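Local coordinates for E3 SUMO-protein ligase SIZ2 (Saccharomyces cerevisiae, PDB 6U75), which probably acts as an E3 ligase that promotes attachment of SUMO to target proteins, and carries a PINIT domain and a zinc-binding SP-RING, at residues A17-K22 with T30-K35; K22-R27 with L121-I126; S56-P61 with K128-S133. One frame throughout, in Å; residues are numbered along the deposited sequence.

Interaction 1 of 3, residues A17-K22 with T30-K35; sequences ANKKLK and TKMKFK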
ATOM      1  N   ALA A  17       6.001  -3.444 -24.166  1.00 49.89           N
ATOM      2  CA  ALA A  17       6.218  -2.365 -23.210  1.00 34.74           C
ATOM      3  C   ALA A  17       7.137  -2.795 -22.074  1.00 38.60           C
ATOM      4  O   ALA A  17       7.082  -2.222 -20.982  1.00 49.12           O
ATOM      5  CB  ALA A  17       4.885  -1.864 -22.651  1.00 54.09           C
ATOM      6  N   ASN A  18       7.975  -3.797 -22.307  1.00 40.62           N
ATOM      7  CA  ASN A  18       8.948  -4.258 -21.330  1.00 32.62           C
ATOM      8  C   ASN A  18      10.317  -3.678 -21.656  1.00 42.87           C
ATOM      9  O   ASN A  18      10.603  -3.312 -22.799  1.00 44.20           O
ATOM     10  CB  ASN A  18       9.019  -5.786 -21.311  1.00 42.73           C
ATOM     11  CG  ASN A  18       7.663  -6.429 -21.123  1.00 56.69           C
ATOM     12  OD1 ASN A  18       7.233  -6.679 -19.997  1.00 71.25           O
ATOM     13  ND2 ASN A  18       6.976  -6.700 -22.229  1.00 53.34           N
ATOM     14  N   LYS A  19      11.170  -3.592 -20.637  1.00 39.46           N
ATOM     15  CA  LYS A  19      12.522  -3.112 -20.878  1.00 32.90           C
ATOM     16  C   LYS A  19      13.429  -3.512 -19.725  1.00 33.09           C
ATOM     17  O   LYS A  19      13.031  -3.459 -18.562  1.00 28.73           O
ATOM     18  CB  LYS A  19      12.547  -1.588 -21.064  1.00 40.24           C
ATOM     19  CG  LYS A  19      13.822  -1.061 -21.715  1.00 48.01           C
ATOM     20  CD  LYS A  19      13.931  -1.499 -23.173  1.00 49.62           C
ATOM     21  CE  LYS A  19      15.247  -1.065 -23.800  1.00 58.46           C
ATOM     22  NZ  LYS A  19      15.168   0.288 -24.413  1.00 65.32           N
ATOM     23  N   LYS A  20      14.650  -3.913 -20.060  1.00 40.67           N
ATOM     24  CA  LYS A  20      15.682  -4.178 -19.069  1.00 30.13           C
ATOM     25  C   LYS A  20      16.607  -2.971 -18.981  1.00 30.01           C
ATOM     26  O   LYS A  20      17.095  -2.480 -20.005  1.00 30.38           O
ATOM     27  CB  LYS A  20      16.480  -5.433 -19.424  1.00 43.21           C
ATOM     28  CG  LYS A  20      15.771  -6.744 -19.110  1.00 41.55           C
ATOM     29  CD  LYS A  20      15.490  -6.890 -17.621  1.00 38.41           C
ATOM     30  CE  LYS A  20      15.473  -8.350 -17.198  1.00 46.68           C
ATOM     31  NZ  LYS A  20      16.840  -8.945 -17.209  1.00 60.14           N
ATOM     32  N   LEU A  21      16.827  -2.488 -17.764  1.00 26.86           N
ATOM     33  CA  LEU A  21      17.752  -1.399 -17.494  1.00 32.50           C
ATOM     34  C   LEU A  21      19.029  -1.988 -16.909  1.00 26.00           C
ATOM     35  O   LEU A  21      18.995  -2.608 -15.840  1.00 34.08           O
ATOM     36  CB  LEU A  21      17.139  -0.384 -16.532  1.00 32.04           C
ATOM     37  CG  LEU A  21      16.588   0.901 -17.147  1.00 37.65           C
ATOM     38  CD1 LEU A  21      15.950   1.761 -16.071  1.00 31.46           C
ATOM     39  CD2 LEU A  21      17.691   1.665 -17.861  1.00 56.00           C
ATOM     40  N   LYS A  22      20.141  -1.798 -17.609  1.00 35.18           N
ATOM     41  CA  LYS A  22      21.419  -2.351 -17.194  1.00 39.46           C
ATOM     42  C   LYS A  22      22.205  -1.334 -16.372  1.00 32.12           C
ATOM     43  O   LYS A  22      21.929  -0.132 -16.389  1.00 38.75           O
ATOM     44  CB  LYS A  22      22.235  -2.785 -18.412  1.00 35.48           C
ATOM     45  CG  LYS A  22      22.561  -1.671 -19.391  1.00 25.59           C
ATOM     46  CD  LYS A  22      23.411  -2.195 -20.537  1.00 37.50           C
ATOM     47  CE  LYS A  22      23.807  -1.092 -21.504  1.00 51.63           C
ATOM     48  NZ  LYS A  22      24.707  -1.600 -22.578  1.00 64.45           N
ATOM     49  N   THR A  30      17.341   6.126 -20.879  1.00 39.05           N
ATOM     50  CA  THR A  30      16.815   4.945 -21.552  1.00 39.25           C
ATOM     51  C   THR A  30      15.456   5.269 -22.154  1.00 39.09           C
ATOM     52  O   THR A  30      14.600   5.860 -21.486  1.00 40.43           O
ATOM     53  CB  THR A  30      16.702   3.763 -20.586  1.00 43.09           C
ATOM     54  OG1 THR A  30      18.010   3.378 -20.146  1.00 56.30           O
ATOM     55  CG2 THR A  30      16.030   2.578 -21.264  1.00 52.24           C
ATOM     56  N   LYS A  31      15.257   4.875 -23.407  1.00 40.87           N
ATOM     57  CA  LYS A  31      14.053   5.196 -24.155  1.00 42.36           C
ATOM     58  C   LYS A  31      13.249   3.935 -24.440  1.00 40.13           C
ATOM     59  O   LYS A  31      13.809   2.850 -24.625  1.00 40.47           O
ATOM     60  CB  LYS A  31      14.405   5.895 -25.471  1.00 41.68           C
ATOM     61  CG  LYS A  31      15.103   7.231 -25.289  1.00 38.02           C
ATOM     62  CD  LYS A  31      15.652   7.758 -26.604  1.00 54.70           C
ATOM     63  CE  LYS A  31      15.609   9.277 -26.653  1.00 57.32           C
ATOM     64  NZ  LYS A  31      16.183   9.810 -27.920  1.00 79.72           N
ATOM     65  N   MET A  32      11.925   4.088 -24.474  1.00 43.66           N
ATOM     66  CA  MET A  32      11.022   2.985 -24.783  1.00 40.58           C
ATOM     67  C   MET A  32       9.935   3.486 -25.719  1.00 36.45           C
ATOM     68  O   MET A  32       9.237   4.453 -25.399  1.00 40.92           O
ATOM     69  CB  MET A  32      10.388   2.410 -23.514  1.00 44.78           C
ATOM     70  CG  MET A  32      11.378   1.862 -22.503  1.00 50.68           C
ATOM     71  SD  MET A  32      10.565   1.310 -20.989  1.00 79.71           S
ATOM     72  CE  MET A  32       9.359   0.154 -21.643  1.00 34.64           C
ATOM     73  N   LYS A  33       9.788   2.830 -26.864  1.00 42.00           N
ATOM     74  CA  LYS A  33       8.672   3.074 -27.766  1.00 49.59           C
ATOM     75  C   LYS A  33       7.666   1.941 -27.626  1.00 50.04           C
ATOM     76  O   LYS A  33       8.046   0.766 -27.584  1.00 46.38           O
ATOM     77  CB  LYS A  33       9.135   3.168 -29.222  1.00 52.09           C
ATOM     78  CG  LYS A  33      10.511   3.783 -29.429  1.00 66.33           C
ATOM     79  CD  LYS A  33      10.750   4.154 -30.894  1.00 61.95           C
ATOM     80  CE  LYS A  33      10.710   2.943 -31.825  1.00 53.52           C
ATOM     81  NZ  LYS A  33      11.838   1.999 -31.594  1.00 63.70           N
ATOM     82  N   PHE A  34       6.384   2.291 -27.548  1.00 45.85           N
ATOM     83  CA  PHE A  34       5.356   1.262 -27.629  1.00 40.58           C
ATOM     84  C   PHE A  34       4.020   1.897 -27.978  1.00 38.97           C
ATOM     85  O   PHE A  34       3.798   3.091 -27.765  1.00 37.20           O
ATOM     86  CB  PHE A  34       5.251   0.455 -26.328  1.00 35.00           C
ATOM     87  CG  PHE A  34       4.804   1.256 -25.142  1.00 42.46           C
ATOM     88  CD1 PHE A  34       3.456   1.413 -24.863  1.00 39.01           C
ATOM     89  CD2 PHE A  34       5.731   1.835 -24.292  1.00 46.17           C
ATOM     90  CE1 PHE A  34       3.042   2.144 -23.766  1.00 33.25           C
ATOM     91  CE2 PHE A  34       5.324   2.567 -23.194  1.00 44.39           C
ATOM     92  CZ  PHE A  34       3.977   2.722 -22.930  1.00 46.06           C
ATOM     93  N   LYS A  35       3.139   1.070 -28.533  1.00 37.37           N
ATOM     94  CA  LYS A  35       1.785   1.458 -28.887  1.00 36.36           C
ATOM     95  C   LYS A  35       0.797   0.740 -27.981  1.00 25.83           C
ATOM     96  O   LYS A  35       1.076  -0.349 -27.470  1.00 31.15           O
ATOM     97  CB  LYS A  35       1.483   1.123 -30.353  1.00 41.32           C
ATOM     98  CG  LYS A  35       2.465   1.737 -31.340  1.00 49.73           C
ATOM     99  CD  LYS A  35       2.303   1.165 -32.743  1.00 46.23           C
ATOM    100  CE  LYS A  35       1.186   1.851 -33.515  1.00 50.25           C
ATOM    101  NZ  LYS A  35       1.519   3.267 -33.833  1.00 49.29           N
TER

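Interaction 2 of 3, residues K22-R27 with L121-I126; sequences KQSAGR and LHYLNI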
ATOM      1  N   LYS A  22      20.141  -1.798 -17.609  1.00 35.18           N
ATOM      2  CA  LYS A  22      21.419  -2.351 -17.194  1.00 39.46           C
ATOM      3  C   LYS A  22      22.205  -1.334 -16.372  1.00 32.12           C
ATOM      4  O   LYS A  22      21.929  -0.132 -16.389  1.00 38.75           O
ATOM      5  CB  LYS A  22      22.235  -2.785 -18.412  1.00 35.48           C
ATOM      6  CG  LYS A  22      22.561  -1.671 -19.391  1.00 25.59           C
ATOM      7  CD  LYS A  22      23.411  -2.195 -20.537  1.00 37.50           C
ATOM      8  CE  LYS A  22      23.807  -1.092 -21.504  1.00 51.63           C
ATOM      9  NZ  LYS A  22      24.707  -1.600 -22.578  1.00 64.45           N
ATOM     10  N   GLN A  23      23.198  -1.841 -15.642  1.00 38.22           N
ATOM     11  CA  GLN A  23      24.015  -0.983 -14.796  1.00 26.49           C
ATOM     12  C   GLN A  23      24.726   0.075 -15.629  1.00 25.56           C
ATOM     13  O   GLN A  23      25.163  -0.183 -16.754  1.00 25.53           O
ATOM     14  CB  GLN A  23      25.041  -1.815 -14.026  1.00 26.55           C
ATOM     15  CG  GLN A  23      24.493  -2.461 -12.766  1.00 32.97           C
ATOM     16  CD  GLN A  23      25.554  -3.206 -11.982  1.00 27.21           C
ATOM     17  OE1 GLN A  23      25.414  -4.397 -11.706  1.00 49.82           O
ATOM     18  NE2 GLN A  23      26.619  -2.506 -11.611  1.00 30.69           N
ATOM     19  N   SER A  24      24.839   1.274 -15.062  1.00 33.63           N
ATOM     20  CA  SER A  24      25.503   2.399 -15.704  1.00 30.45           C
ATOM     21  C   SER A  24      26.431   3.063 -14.701  1.00 28.11           C
ATOM     22  O   SER A  24      26.042   3.297 -13.552  1.00 37.78           O
ATOM     23  CB  SER A  24      24.483   3.414 -16.233  1.00 36.79           C
ATOM     24  OG  SER A  24      25.128   4.566 -16.747  1.00 39.22           O
ATOM     25  N   ALA A  25      27.656   3.363 -15.135  1.00 41.47           N
ATOM     26  CA  ALA A  25      28.596   4.060 -14.264  1.00 27.62           C
ATOM     27  C   ALA A  25      28.074   5.444 -13.899  1.00 34.46           C
ATOM     28  O   ALA A  25      28.080   5.835 -12.727  1.00 47.02           O
ATOM     29  CB  ALA A  25      29.961   4.164 -14.941  1.00 33.43           C
ATOM     30  N   GLY A  26      27.610   6.196 -14.893  1.00 35.75           N
ATOM     31  CA  GLY A  26      27.131   7.543 -14.661  1.00 45.37           C
ATOM     32  C   GLY A  26      25.947   7.938 -15.519  1.00 44.65           C
ATOM     33  O   GLY A  26      25.118   7.096 -15.878  1.00 37.53           O
ATOM     34  N   ARG A  27      25.867   9.232 -15.839  1.00 44.13           N
ATOM     35  CA  ARG A  27      24.771   9.827 -16.598  1.00 41.61           C
ATOM     36  C   ARG A  27      24.210   8.893 -17.660  1.00 39.14           C
ATOM     37  O   ARG A  27      24.959   8.124 -18.272  1.00 36.78           O
ATOM     38  CB  ARG A  27      25.248  11.117 -17.270  1.00 55.55           C
ATOM     39  CG  ARG A  27      24.322  12.300 -17.082  1.00 54.45           C
ATOM     40  CD  ARG A  27      24.543  13.355 -18.156  1.00 59.97           C
ATOM     41  NE  ARG A  27      25.911  13.872 -18.169  1.00 54.70           N
ATOM     42  CZ  ARG A  27      26.892  13.414 -18.945  1.00 54.19           C
ATOM     43  NH1 ARG A  27      28.096  13.964 -18.875  1.00 55.01           N
ATOM     44  NH2 ARG A  27      26.681  12.414 -19.791  1.00 78.00           N
ATOM     45  N   LEU A 121      13.481   7.687 -19.561  1.00 37.56           N
ATOM     46  CA  LEU A 121      13.857   7.540 -18.160  1.00 35.19           C
ATOM     47  C   LEU A 121      15.290   8.031 -18.019  1.00 40.64           C
ATOM     48  O   LEU A 121      16.222   7.374 -18.493  1.00 42.34           O
ATOM     49  CB  LEU A 121      13.715   6.088 -17.706  1.00 47.46           C
ATOM     50  CG  LEU A 121      14.213   5.730 -16.306  1.00 46.30           C
ATOM     51  CD1 LEU A 121      13.898   6.821 -15.298  1.00 67.51           C
ATOM     52  CD2 LEU A 121      13.584   4.419 -15.872  1.00 41.92           C
ATOM     53  N   HIS A 122      15.454   9.192 -17.392  1.00 47.25           N
ATOM     54  CA  HIS A 122      16.754   9.820 -17.212  1.00 36.08           C
ATOM     55  C   HIS A 122      17.289   9.518 -15.821  1.00 32.74           C
ATOM     56  O   HIS A 122      16.545   9.558 -14.834  1.00 45.41           O
ATOM     57  CB  HIS A 122      16.660  11.333 -17.414  1.00 29.68           C
ATOM     58  CG  HIS A 122      16.236  11.732 -18.792  1.00 35.45           C
ATOM     59  ND1 HIS A 122      14.916  11.768 -19.182  1.00 36.47           N
ATOM     60  CD2 HIS A 122      16.960  12.106 -19.873  1.00 33.98           C
ATOM     61  CE1 HIS A 122      14.843  12.152 -20.445  1.00 38.35           C
ATOM     62  NE2 HIS A 122      16.070  12.362 -20.887  1.00 44.52           N
ATOM     63  N   TYR A 123      18.587   9.229 -15.750  1.00 35.62           N
ATOM     64  CA  TYR A 123      19.222   8.822 -14.507  1.00 31.79           C
ATOM     65  C   TYR A 123      20.666   9.301 -14.504  1.00 32.16           C
ATOM     66  O   TYR A 123      21.262   9.560 -15.554  1.00 28.92           O
ATOM     67  CB  TYR A 123      19.173   7.302 -14.336  1.00 36.41           C
ATOM     68  CG  TYR A 123      19.738   6.568 -15.529  1.00 35.67           C
ATOM     69  CD1 TYR A 123      21.097   6.300 -15.624  1.00 33.46           C
ATOM     70  CD2 TYR A 123      18.916   6.160 -16.571  1.00 41.36           C
ATOM     71  CE1 TYR A 123      21.620   5.636 -16.716  1.00 41.65           C
ATOM     72  CE2 TYR A 123      19.429   5.495 -17.669  1.00 51.12           C
ATOM     73  CZ  TYR A 123      20.782   5.236 -17.735  1.00 45.79           C
ATOM     74  OH  TYR A 123      21.301   4.576 -18.825  1.00 41.90           O
ATOM     75  N   LEU A 124      21.227   9.402 -13.300  1.00 28.79           N
ATOM     76  CA  LEU A 124      22.630   9.745 -13.126  1.00 39.98           C
ATOM     77  C   LEU A 124      23.522   8.524 -12.960  1.00 34.78           C
ATOM     78  O   LEU A 124      24.746   8.651 -13.069  1.00 41.41           O
ATOM     79  CB  LEU A 124      22.806  10.655 -11.904  1.00 38.20           C
ATOM     80  CG  LEU A 124      21.926  11.905 -11.881  1.00 47.44           C
ATOM     81  CD1 LEU A 124      22.184  12.725 -10.623  1.00 40.35           C
ATOM     82  CD2 LEU A 124      22.155  12.741 -13.131  1.00 39.57           C
ATOM     83  N   ASN A 125      22.940   7.358 -12.698  1.00 38.87           N
ATOM     84  CA  ASN A 125      23.686   6.127 -12.483  1.00 44.40           C
ATOM     85  C   ASN A 125      22.677   5.013 -12.257  1.00 37.94           C
ATOM     86  O   ASN A 125      21.502   5.267 -11.975  1.00 38.71           O
ATOM     87  CB  ASN A 125      24.632   6.235 -11.287  1.00 35.48           C
ATOM     88  CG  ASN A 125      23.897   6.520  -9.993  1.00 59.22           C
ATOM     89  OD1 ASN A 125      23.556   7.667  -9.700  1.00 52.70           O
ATOM     90  ND2 ASN A 125      23.642   5.473  -9.213  1.00 45.67           N
ATOM     91  N   ILE A 126      23.146   3.773 -12.382  1.00 43.65           N
ATOM     92  CA  ILE A 126      22.323   2.596 -12.128  1.00 40.17           C
ATOM     93  C   ILE A 126      23.225   1.540 -11.502  1.00 27.79           C
ATOM     94  O   ILE A 126      24.116   1.005 -12.173  1.00 29.90           O
ATOM     95  CB  ILE A 126      21.652   2.057 -13.401  1.00 37.28           C
ATOM     96  CG1 ILE A 126      20.777   3.149 -14.022  1.00 38.95           C
ATOM     97  CG2 ILE A 126      20.818   0.822 -13.086  1.00 33.94           C
ATOM     98  CD1 ILE A 126      19.932   2.688 -15.185  1.00 61.38           C
TER

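Interaction 3 of 3, residues S56-P61 with K128-S133; sequences SGFSIP and KEYSIS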
ATOM      1  N   SER A  56       8.280  -0.941 -12.022  1.00 34.16           N
ATOM      2  CA  SER A  56       9.720  -1.139 -12.054  1.00 26.53           C
ATOM      3  C   SER A  56      10.111  -2.017 -10.877  1.00 25.76           C
ATOM      4  O   SER A  56       9.628  -1.814  -9.760  1.00 26.61           O
ATOM      5  CB  SER A  56      10.477   0.193 -11.993  1.00 28.74           C
ATOM      6  OG  SER A  56      11.879  -0.010 -11.954  1.00 23.86           O
ATOM      7  N   GLY A  57      10.980  -2.993 -11.131  1.00 31.48           N
ATOM      8  CA  GLY A  57      11.408  -3.901 -10.087  1.00 32.75           C
ATOM      9  C   GLY A  57      12.866  -4.279 -10.247  1.00 28.76           C
ATOM     10  O   GLY A  57      13.451  -4.138 -11.320  1.00 29.63           O
ATOM     11  N   PHE A  58      13.448  -4.759  -9.152  1.00 34.22           N
ATOM     12  CA  PHE A  58      14.812  -5.267  -9.204  1.00 29.40           C
ATOM     13  C   PHE A  58      14.864  -6.512 -10.079  1.00 38.45           C
ATOM     14  O   PHE A  58      14.066  -7.439  -9.908  1.00 40.63           O
ATOM     15  CB  PHE A  58      15.323  -5.588  -7.798  1.00 26.71           C
ATOM     16  CG  PHE A  58      15.727  -4.378  -7.001  1.00 44.52           C
ATOM     17  CD1 PHE A  58      16.503  -3.377  -7.568  1.00 46.53           C
ATOM     18  CD2 PHE A  58      15.332  -4.243  -5.680  1.00 44.81           C
ATOM     19  CE1 PHE A  58      16.874  -2.268  -6.833  1.00 42.23           C
ATOM     20  CE2 PHE A  58      15.700  -3.136  -4.942  1.00 57.31           C
ATOM     21  CZ  PHE A  58      16.472  -2.146  -5.518  1.00 54.35           C
ATOM     22  N   SER A  59      15.804  -6.529 -11.020  1.00 30.22           N
ATOM     23  CA  SER A  59      15.966  -7.636 -11.961  1.00 35.81           C
ATOM     24  C   SER A  59      17.096  -8.520 -11.447  1.00 44.29           C
ATOM     25  O   SER A  59      18.271  -8.297 -11.744  1.00 41.68           O
ATOM     26  CB  SER A  59      16.249  -7.115 -13.365  1.00 37.51           C
ATOM     27  OG  SER A  59      16.529  -8.179 -14.257  1.00 48.02           O
ATOM     28  N   ILE A  60      16.734  -9.533 -10.667  1.00 44.24           N
ATOM     29  CA  ILE A  60      17.714 -10.468 -10.121  1.00 46.09           C
ATOM     30  C   ILE A  60      18.275 -11.285 -11.279  1.00 44.89           C
ATOM     31  O   ILE A  60      17.514 -11.984 -11.964  1.00 47.00           O
ATOM     32  CB  ILE A  60      17.090 -11.369  -9.043  1.00 46.56           C
ATOM     33  CG1 ILE A  60      16.477 -10.510  -7.933  1.00 49.26           C
ATOM     34  CG2 ILE A  60      18.141 -12.319  -8.473  1.00 45.81           C
ATOM     35  CD1 ILE A  60      15.861 -11.303  -6.802  1.00 59.04           C
ATOM     36  N   PRO A  61      19.576 -11.230 -11.545  1.00 56.18           N
ATOM     37  CA  PRO A  61      20.133 -11.957 -12.687  1.00 62.77           C
ATOM     38  C   PRO A  61      20.450 -13.406 -12.338  1.00 52.96           C
ATOM     39  O   PRO A  61      20.365 -13.836 -11.187  1.00 51.12           O
ATOM     40  CB  PRO A  61      21.413 -11.172 -12.994  1.00 48.68           C
ATOM     41  CG  PRO A  61      21.862 -10.694 -11.659  1.00 40.86           C
ATOM     42  CD  PRO A  61      20.613 -10.457 -10.837  1.00 41.22           C
ATOM     43  N   LYS A 128      22.028  -1.341  -9.972  1.00 44.35           N
ATOM     44  CA  LYS A 128      21.435  -2.659 -10.135  1.00 43.73           C
ATOM     45  C   LYS A 128      20.545  -2.664 -11.368  1.00 30.70           C
ATOM     46  O   LYS A 128      20.027  -1.624 -11.783  1.00 30.42           O
ATOM     47  CB  LYS A 128      20.620  -3.062  -8.898  1.00 33.17           C
ATOM     48  CG  LYS A 128      21.472  -3.447  -7.696  1.00 49.64           C
ATOM     49  CD  LYS A 128      20.640  -3.586  -6.426  1.00 55.41           C
ATOM     50  CE  LYS A 128      19.639  -4.729  -6.519  1.00 52.74           C
ATOM     51  NZ  LYS A 128      18.838  -4.865  -5.270  1.00 69.45           N
ATOM     52  N   GLU A 129      20.375  -3.844 -11.955  1.00 32.94           N
ATOM     53  CA  GLU A 129      19.533  -3.980 -13.132  1.00 33.73           C
ATOM     54  C   GLU A 129      18.061  -3.937 -12.739  1.00 28.99           C
ATOM     55  O   GLU A 129      17.670  -4.409 -11.669  1.00 35.35           O
ATOM     56  CB  GLU A 129      19.843  -5.284 -13.868  1.00 34.19           C
ATOM     57  CG  GLU A 129      21.269  -5.373 -14.380  1.00 51.57           C
ATOM     58  CD  GLU A 129      21.551  -6.675 -15.105  1.00 53.37           C
ATOM     59  OE1 GLU A 129      22.697  -7.164 -15.029  1.00 50.08           O
ATOM     60  OE2 GLU A 129      20.623  -7.211 -15.746  1.00 71.98           O
ATOM     61  N   TYR A 130      17.246  -3.358 -13.617  1.00 26.23           N
ATOM     62  CA  TYR A 130      15.826  -3.182 -13.355  1.00 31.85           C
ATOM     63  C   TYR A 130      14.999  -3.766 -14.491  1.00 31.02           C
ATOM     64  O   TYR A 130      15.441  -3.822 -15.640  1.00 32.26           O
ATOM     65  CB  TYR A 130      15.467  -1.697 -13.174  1.00 36.13           C
ATOM     66  CG  TYR A 130      16.039  -1.068 -11.922  1.00 34.47           C
ATOM     67  CD1 TYR A 130      17.291  -0.469 -11.932  1.00 29.85           C
ATOM     68  CD2 TYR A 130      15.324  -1.068 -10.733  1.00 30.69           C
ATOM     69  CE1 TYR A 130      17.816   0.107 -10.791  1.00 30.23           C
ATOM     70  CE2 TYR A 130      15.841  -0.494  -9.588  1.00 34.38           C
ATOM     71  CZ  TYR A 130      17.086   0.092  -9.622  1.00 37.85           C
ATOM     72  OH  TYR A 130      17.605   0.665  -8.484  1.00 32.07           O
ATOM     73  N   SER A 131      13.794  -4.210 -14.147  1.00 29.34           N
ATOM     74  CA  SER A 131      12.789  -4.636 -15.110  1.00 30.00           C
ATOM     75  C   SER A 131      11.662  -3.613 -15.118  1.00 39.20           C
ATOM     76  O   SER A 131      11.136  -3.254 -14.057  1.00 40.90           O
ATOM     77  CB  SER A 131      12.240  -6.022 -14.765  1.00 41.86           C
ATOM     78  OG  SER A 131      13.233  -7.020 -14.911  1.00 54.49           O
ATOM     79  N   ILE A 132      11.301  -3.150 -16.313  1.00 26.07           N
ATOM     80  CA  ILE A 132      10.254  -2.159 -16.522  1.00 32.69           C
ATOM     81  C   ILE A 132       9.117  -2.836 -17.273  1.00 34.83           C
ATOM     82  O   ILE A 132       9.340  -3.443 -18.328  1.00 35.72           O
ATOM     83  CB  ILE A 132      10.783  -0.947 -17.310  1.00 41.76           C
ATOM     84  CG1 ILE A 132      11.926  -0.263 -16.554  1.00 47.53           C
ATOM     85  CG2 ILE A 132       9.658   0.035 -17.601  1.00 43.13           C
ATOM     86  CD1 ILE A 132      11.502   0.434 -15.277  1.00 40.67           C
ATOM     87  N   SER A 133       7.905  -2.727 -16.732  1.00 38.27           N
ATOM     88  CA  SER A 133       6.725  -3.345 -17.315  1.00 34.94           C
ATOM     89  C   SER A 133       5.580  -2.341 -17.313  1.00 34.00           C
ATOM     90  O   SER A 133       5.625  -1.321 -16.625  1.00 35.06           O
ATOM     91  CB  SER A 133       6.307  -4.607 -16.549  1.00 36.55           C
ATOM     92  OG  SER A 133       7.414  -5.463 -16.329  1.00 67.46           O
TER

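Interaction 1 of 3, residues A17-K22 with T30-K35
The carbonyl oxygen of Lys31 receives a single bond from the facing segment, and a weak one: Lys19 NZ stands 2.9 Å from Lys31 O. Lys19 reaches it with CG anti to its backbone N (chi1 -163°) and with bends at chi2 and chi4 that bring the ammonium group to the edge of strand 30-34, where it meets Thr30 tip to tip. Residues 30-34 belong to the outermost strand of one antiparallel sheet of the PINIT domain, whose Thr30, Met32 and Phe34 spend their backbone bonds on strand 117-123. Strand 19-21 runs antiparallel to it but belongs to the other sheet, where it pairs with strand 130-139. The short strand axes come no closer than 9.0 Å, too far for a backbone ladder, so side chains must fill the gap.

Met32 and Lys19 share much of this. The flexible thioether of Met32 extends toward strand 19-21 and slides alongside the aliphatic stem of Lys19, the two chains pointing in opposite directions, with Met32 SD 3.5 Å from Lys19 CB. A bend at chi3 (55°) then turns the methyl group so that Met32 CE lies 3.4 Å from Ala17 O. At one end of the contact, the small Ala17 lays its methyl over a face of the Phe34 ring: CB is 4.1 Å from the ring centroid and close to the normal, a CH-pi contact that a short side chain suits well. At the other end, Leu21 and Thr30 slide past each other, while Leu21 also packs on Leu121 and Ile126.

Sulfur, methyl and ring contacts therefore probably join the two sheets largely by dispersion. The lysine ammonium probably adds a modest charge-dipole attraction to a carbonyl on the side of its strand away from strand 117-123.

Interaction 2 of 3, residues K22-R27 with L121-I126
A single antiparallel beta bridge, the hydrogen-bonded pair Ser24 and Ile126, ties the loop between strands 12-21 and 28-34 of the PINIT domain to the chain leaving strand 117-123. Beside it, the side chains are arranged about the ring of Tyr123. That ring is set by chi1 of 53°, with CG in the crowded position between the backbone N and the carbonyl carbon. Ile126, from the same segment, places CD1 over the centre of one face, a good place for a branched aliphatic chain. Ser24 approaches differently: its OG lies at the ring edge, in the ring plane, 3.7 Å from Tyr123 CE1. The hydroxyl is anti to its own backbone N and turned onward along the loop, where Ser24 OG donates to Gly26 O at 2.7 Å. Serine is short enough to fit against the aromatic edge while satisfying this bond, which spans Ala25 and is consistent with a fixed turn.

Ile126 points its CB toward the loop and rests its branches on the backbone there, with Ile126 CG2 3.6 Å from Lys22 O; Ile126 also meets Leu21. Asn125 directs its amide away from the loop, and its ND2 bonds to Asp127. Gly26 CA makes a CA-H...O contact with Leu124 O.

Two reciprocal bonds, each in the carbonyl plane and on a lone pair, close the bridge: Ser24 N to Ile126 O at 3.0 Å, and the nearly straight Ile126 N to Ser24 O at 3.2 Å, its N-H...O angle 172°.

Interaction 3 of 3, residues S56-P61 with K128-S133
Strands 56-58 and 130-133 pair antiparallel in a beta-sheet of the PINIT domain, and just beyond the pairing Lys128 arches over Phe58. Lys128 CB sets out toward the other segment, with CG anti to its own carbonyl carbon, and the stem makes its first contact where CD comes 4.0 Å from Phe58 CE1. A bend at chi3 (65°) then folds the chain over the ring: Lys128 CE lies 3.6 Å from Phe58 CD1. The tip, NZ, ends 3.3 Å from the centroid of the Phe58 ring and only 1° off its normal, a cation-pi contact in which the aromatic cloud probably stabilises the charge.

Tyr130 lies beside Phe58, pointing the same way, the two planes 33° apart; Phe58 CE1 approaches Tyr130 CE2. On the same strand pair, Ile132 CD1 packs against Ser56, whose OG is hydrogen-bonded to the backbone O of Asp73.

Gly57 and Ser131 form the hydrogen-bonded pair, exchanging two bonds that lie in the carbonyl planes, the straighter being Ser131 N to Gly57 O at 2.8 Å. One further bond, Ser59 N to Glu129 O at 2.9 Å, comes from above the carbonyl plane. The small serines fit a buried polar spot here: Ser59 OG bonds to Glu65 OE1 and Ser131 OG to Glu65 OE2, so one carboxylate spans both segments.

In the fold
From the N terminus, strand 12-21 brings in residues 17-22, and the chain turns back so that interaction 1 closes a short loop with 30-35. Residues 22-27, which run into that loop, open interaction 2, which closes only at 121-126; the two contacts share Lys22 and cross. Residues 56-61 then open interaction 3, which closes at 128-133, so interactions 2 and 3 also cross, while 1 and 3 follow in series. Interaction 1 joins two sheets, interaction 2 ties the loop after strand 12-21 to the chain after strand 117-123, and interaction 3 lies within one sheet. Backbone bonds from Lys19 and Leu21 to strand 130-139 connect interactions 1 and 3, all inside the PINIT domain, away from the zinc site.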